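Local coordinates for protein Dye-decolorizing peroxidase tfu_3078 (Thermobifida fusca, PDB 5FW4) that uses heme b and hydrogen peroxide to oxidise anthraquinone dyes readily, and azo dyes and standard phenolic peroxidase substrates more modestly, at residues A105-S110 with D209-R214; V142-G147 with R421-D426; R159-L164 with G274-V279; F220-A225 with A232-L237; G302-L305 with P310-S313. All coordinates share one frame; numbering follows the deposited sequence.

In the fold
The protein joins two ferredoxin-like halves, each with a four-stranded antiparallel sheet. Contacts 1 and 2, with centres about 11 Å apart, both reach the first sheet through its outermost strands 211-220 and 141-146, and they touch where helix 97-120 meets the C-terminal segment 421-426. Contact 3, its centre about 12 Å from that of contact 2 and joined to it by R159 and the D426 carbonyl, ties a loop of the first half to strand 275-284 of the second. Contacts 4 and 5 lie across the chain's centre from contacts 1 and 2, in loops on the heme side, centres about 20 Å apart, linked by a probable hydrogen bond from R235 to L305. Contact 2 spans contacts 3, 4 and 5 along the chain.

Contact 1: A105-S110 with D209-R214; sequences AAALRS and DATAVR
A107 meets A210 and T211 through three methyl groups. Its CB lies 3.9 Å from T211 CG2, and 4.5 Å separates the CB atoms of A107 and A210. Nothing polar links the two segments. With side chains this short, the helix comes near the chain just before the strand, with the CA atoms of A107 and A210 6.2 Å apart. T211 is set by its torsion: OG1 sits between the backbone N and the carbonyl carbon (chi1 63°), which leaves CG2 beside the backbone N and lets the methyl reach the helix. The hydroxyl is held separately by the carbonyl of A207, just before the strand, so the polar and apolar branches of T211 have different partners. On the helix, S110 OG bonds back to A106 O at 2.9 Å, arriving well above the carbonyl plane, while the S110 N-H uses the same oxygen. The contact is a helix-on-sheet packing of the ferredoxin-like N-terminal half. Helix 97-120 lies against the start of strand 211-220, an outermost strand of its sheet, and S103 and W111 of the same helix touch A210 and T211. Strand 81-89 runs antiparallel alongside, pairing its backbone with A212 and R214.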
# COMPACT_ATOMS: atom_id res chain seq x y z
N ALA A 105 6.89 -10.35 28.50
CA ALA A 105 6.03 -11.51 28.76
C ALA A 105 4.61 -11.21 28.32
O ALA A 105 3.97 -12.04 27.67
CB ALA A 105 6.07 -11.90 30.24
N ALA A 106 4.12 -10.03 28.67
CA ALA A 106 2.77 -9.61 28.33
C ALA A 106 2.64 -9.52 26.80
O ALA A 106 1.75 -10.12 26.21
CB ALA A 106 2.47 -8.26 28.95
N ALA A 107 3.54 -8.76 26.18
CA ALA A 107 3.52 -8.56 24.72
C ALA A 107 3.47 -9.89 24.05
O ALA A 107 2.57 -10.13 23.27
CB ALA A 107 4.73 -7.78 24.25
N LEU A 108 4.39 -10.78 24.41
CA LEU A 108 4.56 -12.05 23.67
C LEU A 108 3.38 -12.98 23.89
O LEU A 108 2.92 -13.64 22.98
CB LEU A 108 5.91 -12.71 24.01
CG LEU A 108 7.17 -12.03 23.48
CD1 LEU A 108 8.41 -12.51 24.20
CD2 LEU A 108 7.34 -12.28 21.99
N ARG A 109 2.86 -13.04 25.12
CA ARG A 109 1.65 -13.80 25.37
C ARG A 109 0.46 -13.26 24.57
O ARG A 109 -0.27 -14.03 23.95
CB ARG A 109 1.30 -13.82 26.87
CG ARG A 109 0.24 -14.86 27.18
CD ARG A 109 -0.11 -14.88 28.66
NE ARG A 109 0.89 -15.56 29.48
CZ ARG A 109 0.95 -16.88 29.70
NH1 ARG A 109 0.11 -17.72 29.11
NH2 ARG A 109 1.88 -17.36 30.50
N SER A 110 0.24 -11.96 24.58
CA SER A 110 -0.95 -11.41 23.92
C SER A 110 -0.87 -11.72 22.43
O SER A 110 -1.85 -12.12 21.76
CB SER A 110 -1.01 -9.90 24.08
OG SER A 110 -0.96 -9.50 25.42
N ASP A 209 0.25 -1.17 25.61
CA ASP A 209 0.79 -0.61 26.85
C ASP A 209 2.27 -0.95 26.96
O ASP A 209 3.07 -0.15 27.48
CB ASP A 209 0.05 -1.16 28.08
CG ASP A 209 -1.36 -0.61 28.23
OD1 ASP A 209 -1.66 0.44 27.62
OD2 ASP A 209 -2.16 -1.22 28.99
N ALA A 210 2.63 -2.11 26.42
CA ALA A 210 3.93 -2.70 26.66
C ALA A 210 4.99 -2.37 25.58
O ALA A 210 6.18 -2.59 25.80
CB ALA A 210 3.76 -4.21 26.73
N THR A 211 4.54 -1.87 24.44
CA THR A 211 5.43 -1.72 23.27
C THR A 211 5.10 -0.46 22.50
O THR A 211 4.02 0.15 22.72
CB THR A 211 5.25 -2.90 22.31
OG1 THR A 211 3.91 -2.93 21.80
CG2 THR A 211 5.60 -4.25 22.98
N ALA A 212 6.02 -0.06 21.60
CA ALA A 212 5.84 1.10 20.76
C ALA A 212 6.42 0.75 19.41
O ALA A 212 7.42 0.08 19.39
CB ALA A 212 6.61 2.28 21.33
N VAL A 213 5.79 1.23 18.33
CA VAL A 213 6.34 0.96 16.97
C VAL A 213 7.60 1.72 16.77
O VAL A 213 7.69 2.90 17.08
CB VAL A 213 5.31 1.23 15.85
CG1 VAL A 213 5.91 1.02 14.46
CG2 VAL A 213 4.17 0.26 15.95
N ARG A 214 8.61 1.04 16.22
CA ARG A 214 9.92 1.61 16.00
C ARG A 214 10.01 1.97 14.50
O ARG A 214 10.30 3.12 14.17
CB ARG A 214 11.01 0.64 16.36
CG ARG A 214 12.42 1.15 16.06
CD ARG A 214 13.41 0.04 16.32
NE ARG A 214 14.79 0.46 16.15
CZ ARG A 214 15.52 1.08 17.08
NH1 ARG A 214 15.02 1.37 18.29
NH2 ARG A 214 16.78 1.41 16.82

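Contact 2: V142-G147 with R421-D426; sequences VTVGIG and RYLGQD
V144 and L423 meet where a type II beta turn, Y422 to Q425, brings the C-terminal segment up to strand 141-146, an outermost strand of the N-terminal ferredoxin-like sheet. With CG of L423 anti to its carbonyl carbon (chi1 -68°) and CD1 extended beyond it, CD1 reaches V144, 4.1 Å from both its CB and its CG2. The two side chains cross at a slant, so this single methyl covers the CB-CG2 side of the valine. Two residues on, and on the same strand face, I146 extends its CG1 branch with chi2 near 160°, and CD1 ends 4.2 Å from G424 CA. G424 has positive phi and is the N-cap of helix 425-428; a side chain on it would run into that methyl. The turn is closed by the bond from Q425 N to Y422 O, and Q425 also folds back, with CB over the face of the Y422 ring. Its neighbour D426 meets the R421 guanidinium at the edge in a weak salt bridge, while Q425 CG lies over one guanidinium face. Helix 97-120 flanks the turn, with T112 OG1 bonded to L423 N. Last, Q425 OE1 takes the N-H of Y422 at 3.0 Å, the donor tilted 25° from the carbonyl plane.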
# COMPACT_ATOMS: atom_id res chain seq x y z
N VAL A 142 0.33 -14.70 10.79
CA VAL A 142 1.01 -13.87 11.74
C VAL A 142 2.27 -14.57 12.20
O VAL A 142 2.26 -15.76 12.58
CB VAL A 142 0.09 -13.60 12.99
CG1 VAL A 142 0.81 -12.65 13.95
CG2 VAL A 142 -1.24 -13.04 12.52
N THR A 143 3.35 -13.81 12.21
CA THR A 143 4.64 -14.26 12.67
C THR A 143 5.17 -13.30 13.71
O THR A 143 5.06 -12.08 13.54
CB THR A 143 5.67 -14.24 11.47
OG1 THR A 143 5.02 -14.68 10.28
CG2 THR A 143 6.86 -15.14 11.76
N VAL A 144 5.77 -13.84 14.76
CA VAL A 144 6.31 -13.04 15.85
C VAL A 144 7.78 -13.32 16.01
O VAL A 144 8.17 -14.47 16.10
CB VAL A 144 5.63 -13.34 17.19
CG1 VAL A 144 6.26 -12.48 18.27
CG2 VAL A 144 4.12 -13.11 17.10
N GLY A 145 8.57 -12.26 16.07
CA GLY A 145 10.02 -12.38 16.20
C GLY A 145 10.59 -11.53 17.33
O GLY A 145 9.93 -10.62 17.88
N ILE A 146 11.82 -11.86 17.69
CA ILE A 146 12.47 -11.27 18.82
C ILE A 146 13.84 -10.76 18.37
O ILE A 146 14.62 -11.53 17.81
CB ILE A 146 12.64 -12.33 19.91
CG1 ILE A 146 11.25 -12.66 20.51
CG2 ILE A 146 13.66 -11.89 20.96
CD1 ILE A 146 11.15 -13.98 21.24
N GLY A 147 14.13 -9.50 18.66
CA GLY A 147 15.44 -8.93 18.36
C GLY A 147 16.41 -9.15 19.50
O GLY A 147 16.02 -9.28 20.70
N ARG A 421 2.71 -23.46 25.22
CA ARG A 421 3.59 -22.35 25.60
C ARG A 421 3.46 -21.21 24.61
O ARG A 421 3.29 -21.43 23.40
CB ARG A 421 5.06 -22.81 25.64
CG ARG A 421 5.36 -23.90 26.67
CD ARG A 421 5.63 -23.34 28.07
NE ARG A 421 7.05 -22.99 28.26
CZ ARG A 421 7.56 -22.46 29.37
NH1 ARG A 421 6.79 -22.19 30.42
NH2 ARG A 421 8.86 -22.19 29.43
N TYR A 422 3.53 -19.98 25.13
CA TYR A 422 3.59 -18.83 24.27
C TYR A 422 5.00 -18.66 23.65
O TYR A 422 6.00 -19.24 24.10
CB TYR A 422 3.08 -17.56 24.99
CG TYR A 422 4.03 -16.93 25.98
CD1 TYR A 422 5.09 -16.14 25.55
CD2 TYR A 422 3.84 -17.10 27.35
CE1 TYR A 422 5.95 -15.56 26.45
CE2 TYR A 422 4.68 -16.50 28.25
CZ TYR A 422 5.73 -15.74 27.81
OH TYR A 422 6.58 -15.15 28.71
N LEU A 423 5.04 -17.88 22.58
CA LEU A 423 6.23 -17.74 21.74
C LEU A 423 7.30 -17.01 22.50
O LEU A 423 7.09 -15.90 22.97
CB LEU A 423 5.87 -16.97 20.45
CG LEU A 423 4.95 -17.79 19.56
CD1 LEU A 423 4.25 -16.95 18.51
CD2 LEU A 423 5.74 -18.95 18.95
N GLY A 424 8.44 -17.68 22.66
CA GLY A 424 9.57 -17.17 23.43
C GLY A 424 9.39 -17.28 24.96
O GLY A 424 10.13 -16.65 25.71
N GLN A 425 8.41 -18.07 25.41
CA GLN A 425 8.20 -18.24 26.86
C GLN A 425 9.46 -18.84 27.52
O GLN A 425 9.81 -18.46 28.64
CB GLN A 425 6.95 -19.10 27.15
CG GLN A 425 6.57 -19.18 28.63
CD GLN A 425 5.17 -19.75 28.89
OE1 GLN A 425 4.50 -20.27 28.00
NE2 GLN A 425 4.73 -19.64 30.13
N ASP A 426 10.12 -19.75 26.80
CA ASP A 426 11.43 -20.31 27.18
C ASP A 426 12.40 -19.20 27.51
O ASP A 426 13.06 -19.25 28.53
CB ASP A 426 12.06 -21.05 25.99
CG ASP A 426 11.47 -22.40 25.75
OD1 ASP A 426 10.64 -22.88 26.56
OD2 ASP A 426 11.86 -22.99 24.73

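Contact 3: R159-L164 with G274-V279; sequences RRPDAL and GSYLVV
Y276 projects from its strand with CG anti to the carbonyl carbon (chi1 -68°) and the ring plane nearly perpendicular to the plane of CA, CB and CG (chi2 -87°), which carries the phenol ring into the loop 159-164. There A163 puts its methyl over one ring face. CB is 3.9 Å from the ring centroid and 29° off the normal, a CH-pi contact displaced toward the hydroxyl side, with CE2 of Y276 nearest to A163 CB at 3.5 Å. L164 crosses the tyrosine at about a right angle; its CB is 4.0 Å from Y276 CE1, in a slanting approach to the ring. At the far end, the P161 ring crosses the phenol obliquely, and Y276 OH is 3.6 Å from P161 CG. The loop owes its shape to its own bonds: L164 N reaches back to P161 O at 2.9 Å, closing a tight bend with A163 inside it, and the R160 side chain starts extended, then turns to bring NH1 to L164 O. R160 NE in turn pairs with E157. Replacing Y276 by an alanine would probably leave the A163 methyl without its aromatic face and open a gap beside P161 and L164. The contact joins the two halves of the peroxidase. Loop 159-164, between helix 148-153 and strand 184-190 of the first half, lies against strand 275-284, a central strand of the second sheet, flanked by strands 369-379 and 404-414; A413 of the latter touches both Y276 and L164.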
# COMPACT_ATOMS: atom_id res chain seq x y z
N ARG A 159 21.51 -15.54 27.05
CA ARG A 159 20.57 -16.31 26.24
C ARG A 159 20.72 -16.11 24.72
O ARG A 159 20.03 -16.76 23.95
CB ARG A 159 19.13 -15.97 26.66
CG ARG A 159 18.87 -16.06 28.17
CD ARG A 159 19.11 -17.45 28.73
NE ARG A 159 18.23 -18.42 28.09
CZ ARG A 159 16.95 -18.57 28.39
NH1 ARG A 159 16.38 -17.83 29.36
NH2 ARG A 159 16.22 -19.46 27.74
N ARG A 160 21.64 -15.23 24.31
CA ARG A 160 21.79 -14.85 22.92
C ARG A 160 22.59 -15.87 22.14
O ARG A 160 23.79 -15.98 22.35
CB ARG A 160 22.47 -13.48 22.80
CG ARG A 160 22.56 -13.00 21.35
CD ARG A 160 23.54 -11.85 21.16
NE ARG A 160 23.04 -10.61 21.76
CZ ARG A 160 22.52 -9.56 21.12
NH1 ARG A 160 22.42 -9.54 19.78
NH2 ARG A 160 22.10 -8.52 21.83
N PRO A 161 21.95 -16.61 21.24
CA PRO A 161 22.75 -17.55 20.44
C PRO A 161 23.68 -16.78 19.53
O PRO A 161 23.40 -15.63 19.20
CB PRO A 161 21.69 -18.33 19.64
CG PRO A 161 20.41 -18.12 20.40
CD PRO A 161 20.53 -16.70 20.89
N ASP A 162 24.76 -17.41 19.11
CA ASP A 162 25.71 -16.83 18.17
C ASP A 162 25.04 -16.34 16.89
O ASP A 162 25.38 -15.28 16.39
CB ASP A 162 26.77 -17.87 17.77
CG ASP A 162 27.64 -18.29 18.93
OD1 ASP A 162 27.57 -17.67 20.01
OD2 ASP A 162 28.39 -19.26 18.74
N ALA A 163 24.09 -17.11 16.38
CA ALA A 163 23.29 -16.72 15.19
C ALA A 163 22.48 -15.43 15.37
O ALA A 163 22.06 -14.86 14.38
CB ALA A 163 22.35 -17.86 14.80
N LEU A 164 22.27 -14.97 16.60
CA LEU A 164 21.57 -13.70 16.87
C LEU A 164 22.51 -12.52 17.12
O LEU A 164 22.10 -11.46 17.61
CB LEU A 164 20.60 -13.87 18.06
CG LEU A 164 19.55 -12.78 18.31
CD1 LEU A 164 18.77 -12.43 17.05
CD2 LEU A 164 18.58 -13.19 19.43
N GLY A 274 13.80 -23.02 15.36
CA GLY A 274 13.32 -21.73 14.93
C GLY A 274 14.04 -21.34 13.63
O GLY A 274 14.72 -22.16 13.02
N SER A 275 13.82 -20.10 13.20
CA SER A 275 14.46 -19.55 12.01
C SER A 275 14.81 -18.09 12.26
O SER A 275 14.20 -17.44 13.11
CB SER A 275 13.54 -19.68 10.77
OG SER A 275 14.22 -19.34 9.55
N TYR A 276 15.81 -17.60 11.52
CA TYR A 276 16.25 -16.22 11.63
C TYR A 276 15.88 -15.46 10.35
O TYR A 276 16.15 -15.93 9.22
CB TYR A 276 17.74 -16.15 11.87
CG TYR A 276 18.16 -16.65 13.23
CD1 TYR A 276 18.15 -15.80 14.33
CD2 TYR A 276 18.52 -17.98 13.42
CE1 TYR A 276 18.50 -16.26 15.59
CE2 TYR A 276 18.89 -18.45 14.67
CZ TYR A 276 18.88 -17.58 15.76
OH TYR A 276 19.25 -18.03 17.02
N LEU A 277 15.27 -14.31 10.56
CA LEU A 277 14.83 -13.39 9.53
C LEU A 277 15.78 -12.20 9.44
O LEU A 277 15.97 -11.46 10.42
CB LEU A 277 13.41 -12.87 9.84
CG LEU A 277 12.89 -11.74 8.93
CD1 LEU A 277 12.69 -12.21 7.51
CD2 LEU A 277 11.59 -11.15 9.47
N VAL A 278 16.40 -12.02 8.27
CA VAL A 278 17.04 -10.77 7.97
C VAL A 278 16.10 -9.98 7.09
O VAL A 278 15.70 -10.46 6.00
CB VAL A 278 18.41 -10.93 7.27
CG1 VAL A 278 18.95 -9.57 6.90
CG2 VAL A 278 19.39 -11.67 8.17
N VAL A 279 15.75 -8.78 7.54
CA VAL A 279 14.95 -7.88 6.72
C VAL A 279 15.78 -6.70 6.29
O VAL A 279 16.51 -6.10 7.09
CB VAL A 279 13.61 -7.45 7.38
CG1 VAL A 279 13.82 -6.97 8.78
CG2 VAL A 279 12.90 -6.39 6.57

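Contact 4: F220-A225 with A232-L237; sequences FRRTAA and ATPRNL
P234 faces R221 and R222 in the more closely packed part of this contact. Its CG is 4.0 Å from R221 NH1, the two side chains crossing at a slant, and it also lies over one face of the R222 guanidinium, offset toward the rim and 4.3 Å from NH1. The two arginines arrive differently. R221 is stretched out from CG to NE; its NH2 donates to the carbonyl of G356, and its guanidinium makes a cation-pi contact with Y357. R222 starts with CG between its backbone N and carbonyl carbon (chi1 54°) and bends at chi2 and chi3, which folds the guanidinium back beside P234. NH1 of R222 then comes within 3.0 Å of A232 O, at the guanidinium edge, but the angle is too poor for a hydrogen bond; a weak one goes to P230 O. A232 itself is exposed to solvent beside R222. Both segments belong to the loop that joins strand 211-220 of the first ferredoxin-like half to the second, heme-binding half. N236 touches the heme, and R221 is about 5 Å from D242, the probable proton acceptor, side chain to side chain. Between the backbones the fit is looser, and water fills in: water 1 accepts from R222 N at 2.9 Å and donates to R235 O at 2.9 Å. F220 and L237 meet slackly, CZ to CD2 at 4.5 Å. L135 of the second subunit packs on R222, while R218 and T197 of that subunit pack on F220 and L237.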
# COMPACT_ATOMS: atom_id res chain seq x y z
N PHE A 220 3.86 -5.58 -1.13
CA PHE A 220 2.87 -6.24 -1.93
C PHE A 220 3.55 -7.05 -2.98
O PHE A 220 4.70 -6.75 -3.30
CB PHE A 220 1.87 -5.27 -2.60
CG PHE A 220 2.50 -4.20 -3.46
CD1 PHE A 220 2.79 -4.48 -4.83
CD2 PHE A 220 2.91 -2.99 -2.93
CE1 PHE A 220 3.35 -3.48 -5.61
CE2 PHE A 220 3.47 -2.01 -3.69
CZ PHE A 220 3.76 -2.28 -5.07
N ARG A 221 2.83 -8.05 -3.49
CA ARG A 221 3.17 -8.70 -4.75
C ARG A 221 1.91 -8.65 -5.60
O ARG A 221 0.85 -8.14 -5.14
CB ARG A 221 3.56 -10.13 -4.49
CG ARG A 221 4.73 -10.37 -3.57
CD ARG A 221 4.78 -11.85 -3.18
NE ARG A 221 6.06 -12.20 -2.54
CZ ARG A 221 6.59 -13.42 -2.42
NH1 ARG A 221 5.95 -14.48 -2.85
NH2 ARG A 221 7.75 -13.57 -1.81
N ARG A 222 1.98 -9.14 -6.85
CA ARG A 222 0.77 -9.37 -7.67
C ARG A 222 -0.27 -10.13 -6.83
O ARG A 222 0.08 -11.09 -6.16
CB ARG A 222 1.04 -10.24 -8.93
CG ARG A 222 1.73 -11.61 -8.66
CD ARG A 222 0.86 -12.84 -8.90
NE ARG A 222 0.53 -13.58 -7.66
CZ ARG A 222 0.83 -14.85 -7.41
NH1 ARG A 222 1.47 -15.61 -8.32
NH2 ARG A 222 0.44 -15.39 -6.25
N THR A 223 -1.54 -9.78 -6.99
CA THR A 223 -2.63 -10.57 -6.40
C THR A 223 -2.83 -11.85 -7.20
O THR A 223 -2.56 -11.89 -8.42
CB THR A 223 -3.97 -9.80 -6.24
OG1 THR A 223 -4.50 -9.40 -7.52
CG2 THR A 223 -3.80 -8.60 -5.38
N ALA A 224 -3.23 -12.92 -6.52
CA ALA A 224 -3.54 -14.15 -7.24
C ALA A 224 -4.70 -13.87 -8.20
O ALA A 224 -4.70 -14.38 -9.30
CB ALA A 224 -3.84 -15.31 -6.28
N ALA A 225 -5.66 -13.04 -7.78
CA ALA A 225 -6.82 -12.69 -8.63
C ALA A 225 -6.45 -12.11 -10.04
O ALA A 225 -7.19 -12.31 -11.00
CB ALA A 225 -7.74 -11.72 -7.91
N ALA A 232 2.63 -18.96 -11.16
CA ALA A 232 3.86 -18.30 -11.59
C ALA A 232 4.55 -17.49 -10.48
O ALA A 232 3.91 -16.89 -9.58
CB ALA A 232 3.63 -17.41 -12.80
N THR A 233 5.88 -17.52 -10.56
CA THR A 233 6.75 -16.83 -9.63
C THR A 233 6.46 -15.31 -9.74
O THR A 233 6.35 -14.78 -10.82
CB THR A 233 8.22 -17.12 -9.97
OG1 THR A 233 8.43 -18.54 -10.16
CG2 THR A 233 9.16 -16.62 -8.90
N PRO A 234 6.30 -14.62 -8.62
CA PRO A 234 6.03 -13.20 -8.72
C PRO A 234 7.21 -12.37 -9.15
O PRO A 234 8.35 -12.75 -8.89
CB PRO A 234 5.68 -12.81 -7.28
CG PRO A 234 5.16 -14.10 -6.72
CD PRO A 234 6.09 -15.11 -7.25
N ARG A 235 6.93 -11.23 -9.76
CA ARG A 235 7.97 -10.28 -10.21
C ARG A 235 8.14 -9.10 -9.21
O ARG A 235 7.27 -8.83 -8.32
CB ARG A 235 7.57 -9.76 -11.58
CG ARG A 235 7.55 -10.82 -12.69
CD ARG A 235 7.11 -10.26 -14.02
NE ARG A 235 7.11 -11.27 -15.08
CZ ARG A 235 8.14 -11.61 -15.84
NH1 ARG A 235 9.31 -11.02 -15.70
NH2 ARG A 235 8.01 -12.58 -16.75
N ASN A 236 9.27 -8.40 -9.34
CA ASN A 236 9.60 -7.21 -8.54
C ASN A 236 9.42 -5.92 -9.32
O ASN A 236 8.88 -5.98 -10.47
CB ASN A 236 10.93 -7.33 -7.85
CG ASN A 236 12.08 -7.41 -8.88
OD1 ASN A 236 11.89 -6.89 -9.95
ND2 ASN A 236 13.19 -7.96 -8.51
N LEU A 237 9.80 -4.77 -8.75
CA LEU A 237 9.46 -3.50 -9.39
C LEU A 237 10.47 -3.28 -10.53
O LEU A 237 10.27 -2.45 -11.36
CB LEU A 237 9.59 -2.34 -8.50
CG LEU A 237 8.48 -2.46 -7.36
CD1 LEU A 237 8.60 -1.19 -6.57
CD2 LEU A 237 7.13 -2.59 -8.00
O HOH W 1 4.46 -9.62 -8.29

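Contact 5: G302-L305 with P310-S313; sequences GRRL and PLGS
At the heme pocket, to which R303 belongs, the loop that leaves helix 294-301 doubles back on itself. R303 and P310 form a single beta bridge, their CA atoms 4.2 Å apart. L311 N gives a weak, bent bond to G302 O (3.3 Å, 134°), and P310 CA brings a C-H to the same oxygen at 3.6 Å. G302, with positive phi, is where the chain breaks from the helix. R303 runs beside P310, both side chains pointing the same way; extended from CG to NE, it lays NH1 3.8 Å from P310 CD. The loop lies in the C-terminal, heme-binding half, between helices 294-301 and 338-342; R303 touches the heme, and its NH1 is held by the carbonyls of G308 and E316. A leucine in its place would probably leave those two carbonyls without their donor and the heme without a positively charged neighbour at this point. L311 turns CG beside its backbone N (chi1 -66°), and CD2 reaches the backbone of R303 and the side chain of R304, 3.8 Å from R303 C and 3.9 Å from R304 CG. P310 to S313 form a type II beta turn with glycine at its third position. R304 bends at chi3 toward that turn; water 2 accepts weakly from R304 NE and donates to S313 O at 2.9 Å, while R304 NH2 forms a salt bridge with D306.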
# COMPACT_ATOMS: atom_id res chain seq x y z
N GLY A 302 21.66 -11.74 -14.64
CA GLY A 302 22.11 -13.00 -15.20
C GLY A 302 20.94 -13.89 -15.59
O GLY A 302 21.12 -15.09 -15.82
N ARG A 303 19.73 -13.32 -15.56
CA ARG A 303 18.56 -14.01 -16.06
C ARG A 303 17.75 -13.05 -16.92
O ARG A 303 17.90 -11.83 -16.82
CB ARG A 303 17.75 -14.56 -14.90
CG ARG A 303 18.40 -15.71 -14.15
CD ARG A 303 17.55 -16.06 -12.95
NE ARG A 303 17.93 -17.29 -12.23
CZ ARG A 303 17.55 -18.52 -12.54
NH1 ARG A 303 16.78 -18.80 -13.60
NH2 ARG A 303 17.96 -19.51 -11.76
N ARG A 304 16.92 -13.62 -17.78
CA ARG A 304 16.15 -12.88 -18.77
C ARG A 304 14.93 -12.36 -18.07
O ARG A 304 14.45 -13.02 -17.15
CB ARG A 304 15.74 -13.79 -19.92
CG ARG A 304 16.92 -14.38 -20.68
CD ARG A 304 16.51 -15.33 -21.80
NE ARG A 304 15.46 -14.81 -22.69
CZ ARG A 304 15.59 -13.77 -23.53
NH1 ARG A 304 16.73 -13.09 -23.60
NH2 ARG A 304 14.58 -13.41 -24.30
N LEU A 305 14.41 -11.23 -18.53
CA LEU A 305 13.17 -10.66 -17.94
C LEU A 305 11.90 -11.39 -18.37
O LEU A 305 10.97 -11.55 -17.57
CB LEU A 305 13.05 -9.18 -18.29
CG LEU A 305 14.06 -8.23 -17.64
CD1 LEU A 305 14.11 -6.90 -18.36
CD2 LEU A 305 13.74 -8.01 -16.16
N PRO A 310 18.12 -18.48 -17.14
CA PRO A 310 19.48 -17.97 -17.13
C PRO A 310 19.82 -17.55 -18.56
O PRO A 310 19.11 -17.96 -19.48
CB PRO A 310 20.33 -19.17 -16.68
CG PRO A 310 19.33 -20.20 -16.21
CD PRO A 310 18.08 -19.93 -16.96
N LEU A 311 20.83 -16.71 -18.73
CA LEU A 311 21.12 -16.10 -20.02
C LEU A 311 21.60 -17.11 -21.05
O LEU A 311 22.53 -17.88 -20.79
CB LEU A 311 22.15 -14.98 -19.92
CG LEU A 311 21.80 -13.72 -19.15
CD1 LEU A 311 22.96 -12.76 -19.32
CD2 LEU A 311 20.49 -13.09 -19.61
N GLY A 312 20.96 -17.07 -22.21
CA GLY A 312 21.14 -18.08 -23.24
C GLY A 312 20.20 -19.29 -23.15
O GLY A 312 20.35 -20.21 -23.95
N SER A 313 19.24 -19.30 -22.22
CA SER A 313 18.31 -20.44 -22.11
C SER A 313 16.86 -20.01 -22.32
O SER A 313 16.56 -18.82 -22.42
CB SER A 313 18.45 -21.15 -20.77
OG SER A 313 19.79 -21.43 -20.50
O HOH W 2 14.15 -17.29 -22.25